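Local coordinates for protein disulphide isomerase (Xylella fastidiosa, PDB 3FK8) that probably acts as a thioredoxin-family disulphide isomerase, exchanging thiols and disulphides, at residues W15-K20 against E65-D70; L33-A38 against P93-V98; W40-R45 against N115-S120; Q54-L59 against Q122-F127. All coordinates share one frame; numbering follows the deposited sequence. Where two conformers were deposited one is given.

Contact 1. Residues W15-K20 against E65-D70; sequences WTQVKK and EVVKID
Val-18 and Val-67 meet methyl to methyl, CG2 of the first 3.9 Å from CG1 of the second, and the same CG2 also touches Ile-69 CD1 at 3.8 Å. Both pairs of side chains cross at about a right angle. Val-67 CG1 stands anti to its backbone N (chi1 177°), where it meets Gln-17 CB as well as Val-18; its other methyl, CG2, lies 3.6 Å from the carbonyl O of Gln-17, so one valine packs against both Gln-17 and Val-18. Ile-69 reaches the contact differently: its CB leaves to the side, and CD1 at the far end comes back toward Val-18, with chi2 at 148°, well short of fully extended. Gln-17 lies at the margin, where a water enters. Its chain runs out straight beyond CG, and the water donates to both Gln-17 OE1 (2.7 Å) and Lys-68 O, joining helix and strand at a point where the two oxygens could not bond to each other. CB of Lys-68 leaves away from the helix, and NZ forms a salt bridge with Asp-48. Helix 14-28 here runs nearly antiparallel to an edge strand, 65-70, of the thioredoxin-like sheet and covers one face of it, with Leu-34 and Leu-80 adding to the apolar layer. The buried part of the contact is thus apolar packing of branched side chains, and polar linkage is left to a bridging water.

Contact 2. Residues L33-A38 against P93-V98; sequences LLVFGA and PAVVVV
Leu-34 and Phe-36 pair with Val-96 and Ala-94 on neighbouring strands whose short segments run antiparallel at 163°, 4.7 Å between axes, and each of these hydrogen-bonded pairs exchanges two N-H...O bonds, Phe-36 N to Ala-94 O measuring 2.8 Å. Val-35 and Val-95 form the non-hydrogen-bonded pair between them, and Leu-33 with Val-97 follows beyond Leu-34 and Val-96. Val-95 CA comes within 3.1 Å of Leu-34 O in a CA-H...O contact.

On the face bearing Leu-34, Phe-36, Ala-94 and Val-96, the phenyl ring of Phe-36 sets its CE2 atom 3.7 Å from Val-96 CG2, while Ala-94 O lies at the ring edge, in its plane. Leu-34 rests CB against Val-96 CB and sends CD1 on to Val-98 CG2 at 4.1 Å. The other face is lined by Leu-33, Val-35, Val-95 and Val-97. Leu-33 CG is anti to the backbone N (chi1 180°), and CD1 reaches across to Val-95 CB at 3.9 Å. Val-35 and Val-95 lie side by side, pointing the same way, and touch through CG2 of the first and CG1 of the second.

These are the central strands of the thioredoxin-like sheet. Pro-93, preceded by a cis peptide bond, brings its CA to 3.3 Å from Phe-36 O and its ring against Cys-44, consistent with the cis-proline that faces the CxxC pair in thioredoxins. Every touching residue is buried: alternate backbone groups are satisfied across the pair, while Val-95 N turns to Thr-108 OG1 and Leu-33 and Val-35 bond to strand 65-70, and aliphatic and aromatic carbon lines both faces.

Contact 3. Residues W40-R45 against N115-S120; sequences WCTDCR and NARKMS. With FMT (formic acid), chain B.
Asp-43 turns its carboxylate almost perpendicular to the guanidinium of Arg-117, the two planes 87° apart, and a single oxygen does the bonding. OD1 of Asp-43 takes NH1 of Arg-117 on its syn lone pair at 2.8 Å, in a salt bridge lying in the guanidinium plane. On its anti lone pair the same OD1 accepts the backbone N of Arg-117 at 2.9 Å, so backbone and side chain of one residue grip one atom. In Arg-117, chi1 (83°) puts CG between the backbone N and the carbonyl carbon; the chain is extended to NE and crosses the carboxylate obliquely, with CD near Asp-43 OD1. Asn-115 OD1 accepts a further bond from Arg-117 NH1 at 2.9 Å, also close to the guanidinium plane, which fixes that nitrogen from a second side chain. Thr-42 OG1 approaches Arg-117 CD to 3.6 Å, and Ala-116 CB rests on the carbonyl O of Asp-43.

Segment 40-45 begins helix 42-51 with a CxxC pattern, Cys-41 and Cys-44, as at the redox site of thioredoxins. Cys-41 takes the N-cap position, its SG accepting from Cys-44 N at 3.4 Å. A formic acid, probably from crystallisation, lies beside this turn: Thr-42 N donates to its O1 at 3.1 Å and weakly to O2, and its carbon sits at the edge of the Trp-40 ring. The ring's NE1 is taken up by Gly-72 O, while Cys-41 CB lies against one ring face, offset toward the rim.

Contact 4. Residues Q54-L59 against Q122-F127; sequences QKNTAL and QGIYDF
Lys-55 lies over one face of the Tyr-125 ring, its CE 3.6 Å from the ring centroid and close to the normal, a CH-pi contact. Its NZ stands 4.5 Å from the centroid and 5° off the normal, giving a cation-pi interaction. At the ring edge, in plane, is Asn-56 OD1, 3.3 Å from CD1 of Tyr-125, with amide and ring planes 25° apart; Asp-126 OD1 also lies at the edge. Leu-59 adds CD2 at 3.8 Å from Tyr-125 CE1. Tyr-125 CG is anti to the backbone N, and the ring beyond it meets Lys-55, Asn-56 and Leu-59 of helix 54-63.

The segments of the two helices run nearly parallel, 9° between their axes, which lie 10.2 Å from each other; helix 121-132 is the C-terminal helix of the thioredoxin-like fold. The amide nitrogen of Asn-56 is held by Ser-50 O, which fixes OD1 at the ring edge, and Ile-124 CG2 packs near that nitrogen. At the solvent side, a water accepts from both Lys-55 NZ at 2.9 Å and Gln-122 NE2. Gln-122 is bent at chi2, and its NE2 also donates to Asp-126 OD1, which it meets from above the carboxylate plane.

Contacts 1 and 2 share one sheet, their strands 65-70 and 32-37 being neighbours, with centres about 10 Å apart. Helix 14-28 of contact 1 covers one face, and contact 4 lies on the other side of the chain's centre, the centres of contacts 1 and 4 about 21 Å apart. Contact 3 adjoins the end of contact 2, where Cys-44 touches Gly-37 and Pro-93. Contacts 3 and 4, centres about 15 Å apart, meet where Met-119 approaches Ile-124. Along the chain the first segments come in the order 15-20, 33-38, 40-45 and 54-59, and every pair of contacts crosses. Contacts 2 and 3 alone meet at the CxxC residues, while the crossing order interlocks the chain into one compact thioredoxin-like fold.

Contact 1. Residues W15-K20 against E65-D70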
# COMPACT_ATOMS: atom_id res chain seq x y z
N TRP A 15 3.22 5.06 12.19
CA TRP A 15 4.40 5.89 11.97
C TRP A 15 5.71 5.13 12.20
O TRP A 15 6.66 5.26 11.43
CB TRP A 15 4.42 7.12 12.87
CG TRP A 15 3.56 8.24 12.33
CD1 TRP A 15 2.29 8.56 12.71
CD2 TRP A 15 3.94 9.17 11.32
NE1 TRP A 15 1.85 9.64 11.98
CE2 TRP A 15 2.85 10.06 11.14
CE3 TRP A 15 5.10 9.34 10.54
CZ2 TRP A 15 2.89 11.12 10.19
CZ3 TRP A 15 5.12 10.39 9.57
CH2 TRP A 15 4.02 11.26 9.42
N THR A 16 5.73 4.33 13.28
CA THR A 16 6.91 3.50 13.57
C THR A 16 7.13 2.50 12.46
O THR A 16 8.27 2.38 11.97
CB THR A 16 6.80 2.85 14.92
OG1 THR A 16 6.74 3.88 15.90
CG2 THR A 16 8.07 2.06 15.22
N GLN A 17 6.05 1.85 12.02
CA GLN A 17 6.14 0.87 10.93
C GLN A 17 6.64 1.49 9.64
O GLN A 17 7.47 0.89 8.96
CB GLN A 17 4.84 0.12 10.70
CG GLN A 17 4.54 -0.79 11.89
CD GLN A 17 3.39 -1.73 11.68
OE1 GLN A 17 2.48 -1.45 10.90
NE2 GLN A 17 3.39 -2.86 12.41
N VAL A 18 6.16 2.70 9.31
CA VAL A 18 6.62 3.35 8.09
C VAL A 18 8.10 3.73 8.24
O VAL A 18 8.89 3.55 7.34
CB VAL A 18 5.76 4.58 7.79
CG1 VAL A 18 6.36 5.43 6.70
CG2 VAL A 18 4.35 4.14 7.39
N LYS A 19 8.48 4.24 9.42
CA LYS A 19 9.88 4.61 9.65
C LYS A 19 10.80 3.40 9.44
O LYS A 19 11.85 3.49 8.78
CB LYS A 19 10.06 5.24 11.05
CG LYS A 19 11.42 5.88 11.27
CD LYS A 19 11.43 6.69 12.58
CE LYS A 19 12.83 7.19 12.90
NZ LYS A 19 12.83 7.84 14.22
N LYS A 20 10.38 2.27 10.03
CA LYS A 20 11.13 1.01 9.93
C LYS A 20 11.23 0.47 8.49
O LYS A 20 12.25 -0.08 8.11
CB LYS A 20 10.49 -0.04 10.83
CG LYS A 20 11.12 -1.42 10.73
CD LYS A 20 10.29 -2.43 11.51
CE LYS A 20 10.86 -3.82 11.46
NZ LYS A 20 12.04 -3.95 12.33
N GLU A 65 9.86 -2.64 -0.17
CA GLU A 65 9.51 -2.84 1.25
C GLU A 65 8.06 -2.44 1.34
O GLU A 65 7.61 -1.62 0.52
CB GLU A 65 10.38 -1.95 2.13
CG GLU A 65 11.89 -2.32 2.09
CD GLU A 65 12.20 -3.71 2.57
OE1 GLU A 65 11.55 -4.19 3.54
OE2 GLU A 65 13.09 -4.37 1.96
N VAL A 66 7.27 -3.06 2.19
CA VAL A 66 5.81 -2.79 2.18
C VAL A 66 5.29 -2.55 3.59
O VAL A 66 5.69 -3.22 4.55
CB VAL A 66 5.04 -4.00 1.67
CG1 VAL A 66 3.53 -3.73 1.63
CG2 VAL A 66 5.51 -4.44 0.33
N VAL A 67 4.40 -1.56 3.72
CA VAL A 67 3.70 -1.26 4.98
C VAL A 67 2.24 -1.05 4.66
O VAL A 67 1.93 -0.26 3.77
CB VAL A 67 4.20 0.04 5.67
CG1 VAL A 67 3.38 0.37 6.94
CG2 VAL A 67 5.66 -0.06 6.01
N LYS A 68 1.36 -1.71 5.42
CA LYS A 68 -0.09 -1.47 5.35
C LYS A 68 -0.52 -0.53 6.43
O LYS A 68 -0.15 -0.77 7.59
CB LYS A 68 -0.88 -2.77 5.43
CG LYS A 68 -0.95 -3.52 4.09
CD LYS A 68 -1.84 -4.77 4.19
CE LYS A 68 -1.02 -5.95 4.67
NZ LYS A 68 -1.79 -7.25 4.69
N ILE A 69 -1.21 0.55 6.08
CA ILE A 69 -1.64 1.58 7.02
C ILE A 69 -3.17 1.57 7.11
O ILE A 69 -3.87 1.86 6.12
CB ILE A 69 -1.14 3.00 6.60
CG1 ILE A 69 0.38 2.95 6.57
CG2 ILE A 69 -1.64 4.02 7.53
CD1 ILE A 69 1.01 3.80 5.59
N ASP A 70 -3.69 1.21 8.28
CA ASP A 70 -5.12 1.26 8.56
C ASP A 70 -5.61 2.69 8.64
O ASP A 70 -5.10 3.47 9.42
CB ASP A 70 -5.36 0.56 9.90
CG ASP A 70 -6.83 0.57 10.28
OD1 ASP A 70 -7.68 0.48 9.40
OD2 ASP A 70 -7.10 0.63 11.49
O HOH W 1 0.74 0.35 9.97

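Contact 2. Residues L33-A38 against P93-V98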
# COMPACT_ATOMS: atom_id res chain seq x y z
N LEU A 33 6.53 0.67 -0.48
CA LEU A 33 5.14 0.76 -0.86
C LEU A 33 4.28 0.91 0.39
O LEU A 33 4.29 0.05 1.27
CB LEU A 33 4.81 -0.54 -1.54
CG LEU A 33 3.43 -0.76 -2.05
CD1 LEU A 33 3.15 0.27 -3.16
CD2 LEU A 33 3.24 -2.18 -2.58
N LEU A 34 3.62 2.04 0.49
CA LEU A 34 2.65 2.28 1.56
C LEU A 34 1.24 2.01 1.01
O LEU A 34 0.85 2.61 -0.00
CB LEU A 34 2.72 3.72 1.99
CG LEU A 34 4.05 4.29 2.45
CD1 LEU A 34 3.94 5.71 2.97
CD2 LEU A 34 4.68 3.38 3.50
N VAL A 35 0.53 1.10 1.66
CA VAL A 35 -0.81 0.71 1.21
C VAL A 35 -1.80 1.16 2.25
O VAL A 35 -1.80 0.66 3.39
CB VAL A 35 -0.95 -0.82 0.98
CG1 VAL A 35 -2.30 -1.11 0.37
CG2 VAL A 35 0.21 -1.33 0.11
N PHE A 36 -2.61 2.16 1.89
CA PHE A 36 -3.63 2.72 2.81
C PHE A 36 -4.98 2.05 2.56
O PHE A 36 -5.46 2.02 1.43
CB PHE A 36 -3.77 4.21 2.56
CG PHE A 36 -2.57 5.02 2.94
CD1 PHE A 36 -2.55 5.71 4.17
CD2 PHE A 36 -1.45 5.12 2.11
CE1 PHE A 36 -1.43 6.48 4.53
CE2 PHE A 36 -0.34 5.91 2.49
CZ PHE A 36 -0.34 6.56 3.66
N GLY A 37 -5.63 1.57 3.62
CA GLY A 37 -6.89 0.89 3.43
C GLY A 37 -7.49 0.56 4.78
O GLY A 37 -7.07 1.09 5.83
N ALA A 38 -8.47 -0.34 4.79
CA ALA A 38 -9.12 -0.71 6.04
C ALA A 38 -9.78 -2.06 5.83
O ALA A 38 -10.14 -2.44 4.71
CB ALA A 38 -10.16 0.32 6.45
N PRO A 93 -8.57 1.10 -1.70
CA PRO A 93 -7.17 1.22 -1.28
C PRO A 93 -6.42 2.21 -2.11
O PRO A 93 -6.77 2.47 -3.25
CB PRO A 93 -6.63 -0.21 -1.49
CG PRO A 93 -7.50 -0.75 -2.61
CD PRO A 93 -8.86 -0.18 -2.36
N ALA A 94 -5.40 2.81 -1.52
CA ALA A 94 -4.53 3.79 -2.18
C ALA A 94 -3.10 3.49 -1.86
O ALA A 94 -2.81 2.92 -0.82
CB ALA A 94 -4.89 5.19 -1.75
N VAL A 95 -2.19 3.84 -2.75
CA VAL A 95 -0.79 3.54 -2.51
C VAL A 95 0.09 4.77 -2.69
O VAL A 95 -0.25 5.70 -3.44
CB VAL A 95 -0.23 2.30 -3.29
CG1 VAL A 95 -1.08 0.96 -3.02
CG2 VAL A 95 -0.28 2.56 -4.68
N VAL A 96 1.20 4.75 -1.96
CA VAL A 96 2.30 5.71 -2.14
C VAL A 96 3.56 4.89 -2.37
O VAL A 96 3.81 3.94 -1.63
CB VAL A 96 2.48 6.63 -0.90
CG1 VAL A 96 3.63 7.62 -1.09
CG2 VAL A 96 1.21 7.35 -0.60
N VAL A 97 4.37 5.27 -3.36
CA VAL A 97 5.68 4.64 -3.56
C VAL A 97 6.67 5.71 -3.08
O VAL A 97 6.66 6.85 -3.58
CB VAL A 97 5.92 4.34 -5.07
CG1 VAL A 97 7.35 3.83 -5.32
CG2 VAL A 97 4.86 3.37 -5.60
N VAL A 98 7.50 5.36 -2.11
CA VAL A 98 8.53 6.28 -1.62
C VAL A 98 9.87 5.70 -2.08
O VAL A 98 10.16 4.52 -1.85
CB VAL A 98 8.48 6.35 -0.07
CG1 VAL A 98 9.45 7.41 0.50
CG2 VAL A 98 7.02 6.65 0.36

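Contact 3. Residues W40-R45 against N115-S120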
# COMPACT_ATOMS: atom_id res chain seq x y z
N TRP A 40 -12.81 -3.07 6.57
CA TRP A 40 -14.21 -3.04 6.13
C TRP A 40 -14.34 -2.92 4.63
O TRP A 40 -15.42 -3.15 4.11
CB TRP A 40 -14.99 -1.90 6.81
CG TRP A 40 -14.46 -0.56 6.50
CD1 TRP A 40 -13.59 0.19 7.29
CD2 TRP A 40 -14.73 0.24 5.32
NE1 TRP A 40 -13.31 1.38 6.65
CE2 TRP A 40 -13.97 1.44 5.44
CE3 TRP A 40 -15.52 0.07 4.18
CZ2 TRP A 40 -14.00 2.46 4.47
CZ3 TRP A 40 -15.56 1.06 3.23
CH2 TRP A 40 -14.80 2.25 3.37
N CYS A 41 -13.27 -2.51 3.94
CA CYS A 41 -13.38 -2.19 2.54
C CYS A 41 -13.10 -3.39 1.65
O CYS A 41 -12.02 -3.99 1.68
CB CYS A 41 -12.40 -1.10 2.24
SG CYS A 41 -12.35 -0.74 0.42
N THR A 42 -14.13 -3.78 0.90
CA THR A 42 -14.03 -4.99 0.11
C THR A 42 -12.96 -4.84 -0.98
O THR A 42 -12.32 -5.82 -1.33
CB THR A 42 -15.42 -5.46 -0.42
OG1 THR A 42 -15.98 -4.47 -1.31
CG2 THR A 42 -16.33 -5.65 0.76
N ASP A 43 -12.75 -3.63 -1.53
CA ASP A 43 -11.67 -3.45 -2.48
C ASP A 43 -10.30 -3.60 -1.86
O ASP A 43 -9.38 -4.18 -2.44
CB ASP A 43 -11.82 -2.10 -3.16
CG ASP A 43 -13.12 -2.02 -3.90
OD1 ASP A 43 -13.23 -2.64 -5.01
OD2 ASP A 43 -14.07 -1.41 -3.40
N CYS A 44 -10.16 -3.16 -0.60
CA CYS A 44 -8.90 -3.36 0.11
C CYS A 44 -8.63 -4.84 0.39
O CYS A 44 -7.49 -5.31 0.26
CB CYS A 44 -8.93 -2.65 1.44
SG CYS A 44 -9.01 -0.83 1.32
N ARG A 45 -9.69 -5.57 0.77
CA ARG A 45 -9.52 -6.99 1.00
C ARG A 45 -9.15 -7.72 -0.29
O ARG A 45 -8.32 -8.61 -0.30
CB ARG A 45 -10.78 -7.60 1.61
CG ARG A 45 -11.11 -7.01 3.02
CD ARG A 45 -12.17 -7.81 3.81
NE ARG A 45 -13.40 -8.01 3.03
CZ ARG A 45 -14.48 -7.22 3.04
NH1 ARG A 45 -14.52 -6.12 3.78
NH2 ARG A 45 -15.54 -7.53 2.31
N ASN A 115 -11.38 0.38 -7.24
CA ASN A 115 -12.25 -0.73 -7.65
C ASN A 115 -11.48 -2.03 -7.74
O ASN A 115 -11.80 -2.88 -8.58
CB ASN A 115 -13.02 -0.37 -8.92
CG ASN A 115 -14.15 0.57 -8.59
OD1 ASN A 115 -15.20 0.15 -8.09
ND2 ASN A 115 -13.93 1.88 -8.81
N ALA A 116 -10.50 -2.23 -6.85
CA ALA A 116 -9.65 -3.44 -6.92
C ALA A 116 -10.46 -4.74 -6.84
O ALA A 116 -10.02 -5.74 -7.38
CB ALA A 116 -8.59 -3.40 -5.84
N ARG A 117 -11.64 -4.76 -6.22
CA ARG A 117 -12.43 -6.01 -6.20
C ARG A 117 -12.85 -6.48 -7.60
O ARG A 117 -13.19 -7.64 -7.75
CB ARG A 117 -13.65 -5.90 -5.26
CG ARG A 117 -14.81 -5.23 -5.93
CD ARG A 117 -15.72 -4.56 -4.85
NE ARG A 117 -16.85 -3.93 -5.54
CZ ARG A 117 -16.80 -2.79 -6.24
NH1 ARG A 117 -15.66 -2.05 -6.31
NH2 ARG A 117 -17.92 -2.39 -6.89
N LYS A 118 -12.85 -5.57 -8.58
CA LYS A 118 -13.24 -5.87 -9.95
C LYS A 118 -12.02 -6.15 -10.81
O LYS A 118 -12.19 -6.56 -11.96
CB LYS A 118 -13.98 -4.66 -10.55
CG LYS A 118 -15.32 -4.29 -9.92
CD LYS A 118 -16.28 -5.47 -9.81
CE LYS A 118 -17.65 -5.15 -9.19
NZ LYS A 118 -18.63 -6.34 -9.24
N MSE A 119 -10.81 -5.88 -10.31
CA MSE A 119 -9.60 -6.06 -11.10
C MSE A 119 -9.21 -7.52 -11.14
O MSE A 119 -9.46 -8.28 -10.20
CB MSE A 119 -8.51 -5.17 -10.53
CG MSE A 119 -8.80 -3.71 -10.73
SE MSE A 119 -7.37 -2.56 -9.98
CE MSE A 119 -5.97 -3.06 -11.25
N SER A 120 -8.60 -7.92 -12.23
CA SER A 120 -8.06 -9.28 -12.32
C SER A 120 -6.71 -9.34 -11.64
O SER A 120 -6.05 -8.30 -11.41
CB SER A 120 -7.91 -9.68 -13.78
OG SER A 120 -6.93 -8.90 -14.40
C FMT B . -16.67 -1.33 0.70
O1 FMT B . -16.91 -2.39 1.31
O2 FMT B . -15.77 -1.14 -0.13

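Contact 4. Residues Q54-L59 against Q122-F127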
# COMPACT_ATOMS: atom_id res chain seq x y z
N GLN A 54 1.09 -16.20 -5.52
CA GLN A 54 2.49 -16.49 -5.70
C GLN A 54 3.19 -15.53 -6.68
O GLN A 54 4.27 -15.03 -6.40
CB GLN A 54 2.64 -17.96 -6.15
CG GLN A 54 3.98 -18.48 -5.83
CD GLN A 54 4.07 -19.99 -5.84
OE1 GLN A 54 3.25 -20.70 -6.41
NE2 GLN A 54 5.11 -20.49 -5.19
N LYS A 55 2.56 -15.30 -7.83
CA LYS A 55 3.17 -14.39 -8.84
C LYS A 55 3.31 -12.97 -8.29
O LYS A 55 4.36 -12.33 -8.39
CB LYS A 55 2.33 -14.34 -10.12
CG LYS A 55 2.83 -13.43 -11.17
CD LYS A 55 2.11 -13.68 -12.50
CE LYS A 55 2.60 -12.68 -13.57
NZ LYS A 55 2.03 -13.08 -14.89
N ASN A 56 2.27 -12.50 -7.64
CA ASN A 56 2.28 -11.13 -7.20
C ASN A 56 3.17 -10.94 -5.97
O ASN A 56 3.84 -9.92 -5.82
CB ASN A 56 0.86 -10.61 -6.96
CG ASN A 56 0.05 -10.53 -8.23
OD1 ASN A 56 0.60 -10.68 -9.33
ND2 ASN A 56 -1.27 -10.26 -8.11
N THR A 57 3.18 -11.92 -5.06
CA THR A 57 4.07 -11.89 -3.87
C THR A 57 5.52 -11.76 -4.33
O THR A 57 6.28 -11.01 -3.74
CB THR A 57 4.01 -13.22 -3.04
OG1 THR A 57 2.77 -13.26 -2.37
CG2 THR A 57 5.13 -13.29 -1.98
N ALA A 58 5.90 -12.53 -5.36
CA ALA A 58 7.27 -12.52 -5.81
C ALA A 58 7.61 -11.17 -6.38
O ALA A 58 8.69 -10.65 -6.09
CB ALA A 58 7.50 -13.62 -6.89
N LEU A 59 6.72 -10.59 -7.18
CA LEU A 59 6.97 -9.24 -7.73
C LEU A 59 7.17 -8.21 -6.62
O LEU A 59 8.16 -7.43 -6.63
CB LEU A 59 5.79 -8.83 -8.55
CG LEU A 59 5.89 -7.41 -9.12
CD1 LEU A 59 6.90 -7.31 -10.26
CD2 LEU A 59 4.52 -6.86 -9.60
N GLN A 122 -4.08 -10.27 -13.12
CA GLN A 122 -3.16 -9.75 -14.09
C GLN A 122 -3.19 -8.20 -14.10
O GLN A 122 -2.15 -7.55 -14.25
CB GLN A 122 -3.52 -10.26 -15.50
CG GLN A 122 -2.46 -9.80 -16.54
CD GLN A 122 -1.10 -10.42 -16.29
OE1 GLN A 122 -0.98 -11.62 -16.12
NE2 GLN A 122 -0.08 -9.65 -16.33
N GLY A 123 -4.39 -7.59 -13.94
CA GLY A 123 -4.49 -6.12 -13.86
C GLY A 123 -3.72 -5.60 -12.65
O GLY A 123 -3.04 -4.59 -12.75
N ILE A 124 -3.82 -6.31 -11.52
CA ILE A 124 -3.11 -5.90 -10.33
C ILE A 124 -1.59 -6.07 -10.53
O ILE A 124 -0.79 -5.16 -10.23
CB ILE A 124 -3.68 -6.63 -9.08
CG1 ILE A 124 -5.07 -6.05 -8.83
CG2 ILE A 124 -2.76 -6.49 -7.85
CD1 ILE A 124 -5.90 -6.87 -7.86
N TYR A 125 -1.19 -7.23 -11.08
CA TYR A 125 0.20 -7.44 -11.42
C TYR A 125 0.72 -6.31 -12.31
O TYR A 125 1.77 -5.73 -12.02
CB TYR A 125 0.37 -8.80 -12.10
CG TYR A 125 1.82 -9.03 -12.51
CD1 TYR A 125 2.72 -9.60 -11.62
CD2 TYR A 125 2.29 -8.61 -13.77
CE1 TYR A 125 4.08 -9.80 -11.99
CE2 TYR A 125 3.61 -8.79 -14.14
CZ TYR A 125 4.51 -9.37 -13.24
OH TYR A 125 5.83 -9.57 -13.60
N ASP A 126 -0.03 -5.97 -13.36
CA ASP A 126 0.46 -4.99 -14.34
C ASP A 126 0.63 -3.63 -13.65
O ASP A 126 1.57 -2.86 -13.97
CB ASP A 126 -0.49 -4.86 -15.52
CG ASP A 126 -0.43 -6.05 -16.46
OD1 ASP A 126 0.51 -6.87 -16.35
OD2 ASP A 126 -1.37 -6.14 -17.27
N PHE A 127 -0.30 -3.28 -12.76
CA PHE A 127 -0.23 -1.99 -12.07
C PHE A 127 1.10 -1.89 -11.31
O PHE A 127 1.83 -0.89 -11.40
CB PHE A 127 -1.42 -1.86 -11.11
CG PHE A 127 -1.38 -0.58 -10.32
CD1 PHE A 127 -2.00 0.55 -10.82
CD2 PHE A 127 -0.68 -0.50 -9.12
CE1 PHE A 127 -1.93 1.77 -10.12
CE2 PHE A 127 -0.61 0.72 -8.40
CZ PHE A 127 -1.23 1.81 -8.90
O HOH W 2 2.59 -11.02 -16.79